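Long-range contact in occlusion-derived virus envelope protein E66 (PDB 3VSN), which cleaves non-sulfated chondroitin as a polysaccharide lyase and, as a baculovirus envelope component, is essential for oral infection of the insect host: residues A[135-140]-A[183-188]. Residues are numbered along the deposited sequence; the frame is centred on the assembly and turned at random.
Sequences ADWYHF and MGWHRT
A cation-pi stack of Arg187 on Trp137 forms the heart of this contact, which joins the loop leading into helix 138-154 to the strand 185-186 hairpin and the loop after it, in the alpha-helical N-terminal part, an alpha/alpha toroid resembling that of polysaccharide lyase family 8. The guanidinium lies flat on the indole, planes at 14°. CZ of Arg187 stands 3.4 Å from the centroid of the six-membered ring of Trp137, and that vector departs only 12° from the ring normal. NH2 of Arg187 lies over the fused bond, 3.1 Å from CD2 and CE2 of Trp137, while NE of Arg187 comes to 3.6 Å from CH2 of Trp137. The opposite face of the guanidinium is met near its rim by CB of Trp185. The Trp185 ring meets Trp137 obliquely, its CZ3 3.7 Å from Trp137 CB. Met183 completes the apolar side: its chain, bent at chi3 (-62°), brings CE to 3.7 Å from Trp137 CB and 3.8 Å from Phe140 CB. Phe140 in turn stacks on Phe78 of helix 75-93. Trp137 also touches Asn191, a proton acceptor of the active site in the first turn of helix 189-205. The stack, with Trp185 CB behind it, probably restrains the guanidinium's rotation; Arg187, its side chain about 11 Å from that of the proton donor Tyr254, would probably add positive potential favourable to an anionic polysaccharide.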
loop_
_atom_site.group_PDB
_atom_site.type_symbol
_atom_site.label_atom_id
_atom_site.label_comp_id
_atom_site.label_asym_id
_atom_site.label_seq_id
_atom_site.Cartn_x
_atom_site.Cartn_y
_atom_site.Cartn_z
ATOM N N ALA A 135 -2.853 22.382 22.523
ATOM C CA ALA A 135 -3.057 21.024 22.017
ATOM C C ALA A 135 -2.018 20.582 20.977
ATOM O O ALA A 135 -2.070 19.449 20.492
ATOM C CB ALA A 135 -4.468 20.878 21.462
ATOM N N ASP A 136 -1.079 21.467 20.642
ATOM C CA ASP A 136 -0.027 21.156 19.665
ATOM C C ASP A 136 1.206 20.521 20.327
ATOM O O ASP A 136 2.329 21.023 20.216
ATOM C CB ASP A 136 0.349 22.406 18.859
ATOM C CG ASP A 136 -0.738 22.822 17.875
ATOM O OD1 ASP A 136 -1.833 22.217 17.886
ATOM O OD2 ASP A 136 -0.495 23.758 17.084
ATOM N N TRP A 137 0.973 19.400 21.001
ATOM C CA TRP A 137 1.992 18.714 21.790
ATOM C C TRP A 137 2.913 17.849 20.965
ATOM O O TRP A 137 3.996 17.481 21.429
ATOM C CB TRP A 137 1.310 17.861 22.854
ATOM C CG TRP A 137 0.402 16.811 22.255
ATOM C CD1 TRP A 137 -0.967 16.904 22.011
ATOM C CD2 TRP A 137 0.787 15.481 21.762
ATOM N NE1 TRP A 137 -1.443 15.751 21.437
ATOM C CE2 TRP A 137 -0.445 14.858 21.257
ATOM C CE3 TRP A 137 1.977 14.765 21.706
ATOM C CZ2 TRP A 137 -0.454 13.577 20.723
ATOM C CZ3 TRP A 137 1.956 13.478 21.158
ATOM C CH2 TRP A 137 0.769 12.900 20.681
ATOM N N TYR A 138 2.486 17.517 19.744
ATOM C CA TYR A 138 3.130 16.485 18.912
ATOM C C TYR A 138 4.653 16.568 18.832
ATOM O O TYR A 138 5.350 15.619 19.196
ATOM C CB TYR A 138 2.530 16.465 17.498
ATOM C CG TYR A 138 2.929 15.255 16.666
ATOM C CD1 TYR A 138 2.289 14.027 16.838
ATOM C CD2 TYR A 138 3.939 15.342 15.705
ATOM C CE1 TYR A 138 2.640 12.920 16.080
ATOM C CE2 TYR A 138 4.300 14.238 14.940
ATOM C CZ TYR A 138 3.646 13.030 15.133
ATOM O OH TYR A 138 3.990 11.925 14.384
ATOM N N HIS A 139 5.162 17.697 18.352
ATOM C CA HIS A 139 6.593 17.841 18.093
ATOM C C HIS A 139 7.453 17.873 19.328
ATOM O O HIS A 139 8.660 17.637 19.252
ATOM C CB HIS A 139 6.853 19.035 17.185
ATOM C CG HIS A 139 6.423 18.805 15.758
ATOM N ND1 HIS A 139 5.478 19.546 15.155
ATOM C CD2 HIS A 139 6.836 17.856 14.824
ATOM C CE1 HIS A 139 5.302 19.105 13.895
ATOM N NE2 HIS A 139 6.132 18.068 13.696
ATOM N N PHE A 140 6.840 18.131 20.479
ATOM C CA PHE A 140 7.560 18.113 21.751
ATOM C C PHE A 140 7.758 16.692 22.279
ATOM O O PHE A 140 8.804 16.375 22.849
ATOM C CB PHE A 140 6.849 18.990 22.789
ATOM C CG PHE A 140 6.711 20.426 22.369
ATOM C CD1 PHE A 140 7.794 21.295 22.450
ATOM C CD2 PHE A 140 5.502 20.907 21.875
ATOM C CE1 PHE A 140 7.673 22.621 22.051
ATOM C CE2 PHE A 140 5.373 22.229 21.478
ATOM C CZ PHE A 140 6.460 23.087 21.565
ATOM N N MET A 183 4.703 15.052 29.227
ATOM C CA MET A 183 3.996 16.288 29.584
ATOM C C MET A 183 2.597 16.042 30.164
ATOM O O MET A 183 1.640 16.740 29.825
ATOM C CB MET A 183 3.948 17.255 28.390
ATOM C CG MET A 183 5.284 17.430 27.674
ATOM S SD MET A 183 5.333 18.755 26.450
ATOM C CE MET A 183 4.101 18.214 25.266
ATOM N N GLY A 184 2.492 15.040 31.035
ATOM C CA GLY A 184 1.243 14.743 31.742
ATOM C C GLY A 184 0.245 13.870 30.998
ATOM O O GLY A 184 -0.860 13.637 31.488
ATOM N N TRP A 185 0.631 13.383 29.819
ATOM C CA TRP A 185 -0.231 12.515 29.019
ATOM C C TRP A 185 0.321 11.128 28.867
ATOM O O TRP A 185 1.523 10.946 28.662
ATOM C CB TRP A 185 -0.429 13.089 27.626
ATOM C CG TRP A 185 -1.391 14.245 27.507
ATOM C CD1 TRP A 185 -2.764 14.244 27.747
ATOM C CD2 TRP A 185 -1.086 15.607 27.048
ATOM N NE1 TRP A 185 -3.306 15.481 27.498
ATOM C CE2 TRP A 185 -2.355 16.343 27.072
ATOM C CE3 TRP A 185 0.073 16.268 26.644
ATOM C CZ2 TRP A 185 -2.437 17.677 26.702
ATOM C CZ3 TRP A 185 -0.022 17.615 26.274
ATOM C CH2 TRP A 185 -1.249 18.300 26.301
ATOM N N HIS A 186 -0.563 10.136 28.948
ATOM C CA HIS A 186 -0.213 8.763 28.605
ATOM C C HIS A 186 -0.407 8.572 27.126
ATOM O O HIS A 186 -1.377 9.072 26.554
ATOM C CB HIS A 186 -1.068 7.786 29.401
ATOM C CG HIS A 186 -0.888 6.342 28.996
ATOM N ND1 HIS A 186 0.183 5.614 29.365
ATOM C CD2 HIS A 186 -1.692 5.502 28.233
ATOM C CE1 HIS A 186 0.071 4.372 28.864
ATOM N NE2 HIS A 186 -1.076 4.304 28.170
ATOM N N ARG A 187 0.517 7.863 26.486
ATOM C CA ARG A 187 0.456 7.668 25.037
ATOM C C ARG A 187 0.421 6.193 24.649
ATOM O O ARG A 187 0.884 5.329 25.401
ATOM C CB ARG A 187 1.620 8.386 24.342
ATOM C CG ARG A 187 1.677 9.894 24.572
ATOM C CD ARG A 187 0.460 10.610 24.001
ATOM N NE ARG A 187 0.517 12.056 24.220
ATOM C CZ ARG A 187 -0.525 12.875 24.106
ATOM N NH1 ARG A 187 -1.723 12.399 23.779
ATOM N NH2 ARG A 187 -0.376 14.174 24.323
ATOM N N THR A 188 -0.139 5.918 23.471
ATOM C CA THR A 188 -0.316 4.553 22.970
ATOM C C THR A 188 0.019 4.481 21.481
ATOM O O THR A 188 0.386 5.488 20.871
ATOM C CB THR A 188 -1.781 4.078 23.121
ATOM O OG1 THR A 188 -2.645 4.959 22.392
ATOM C CG2 THR A 188 -2.210 4.026 24.589
#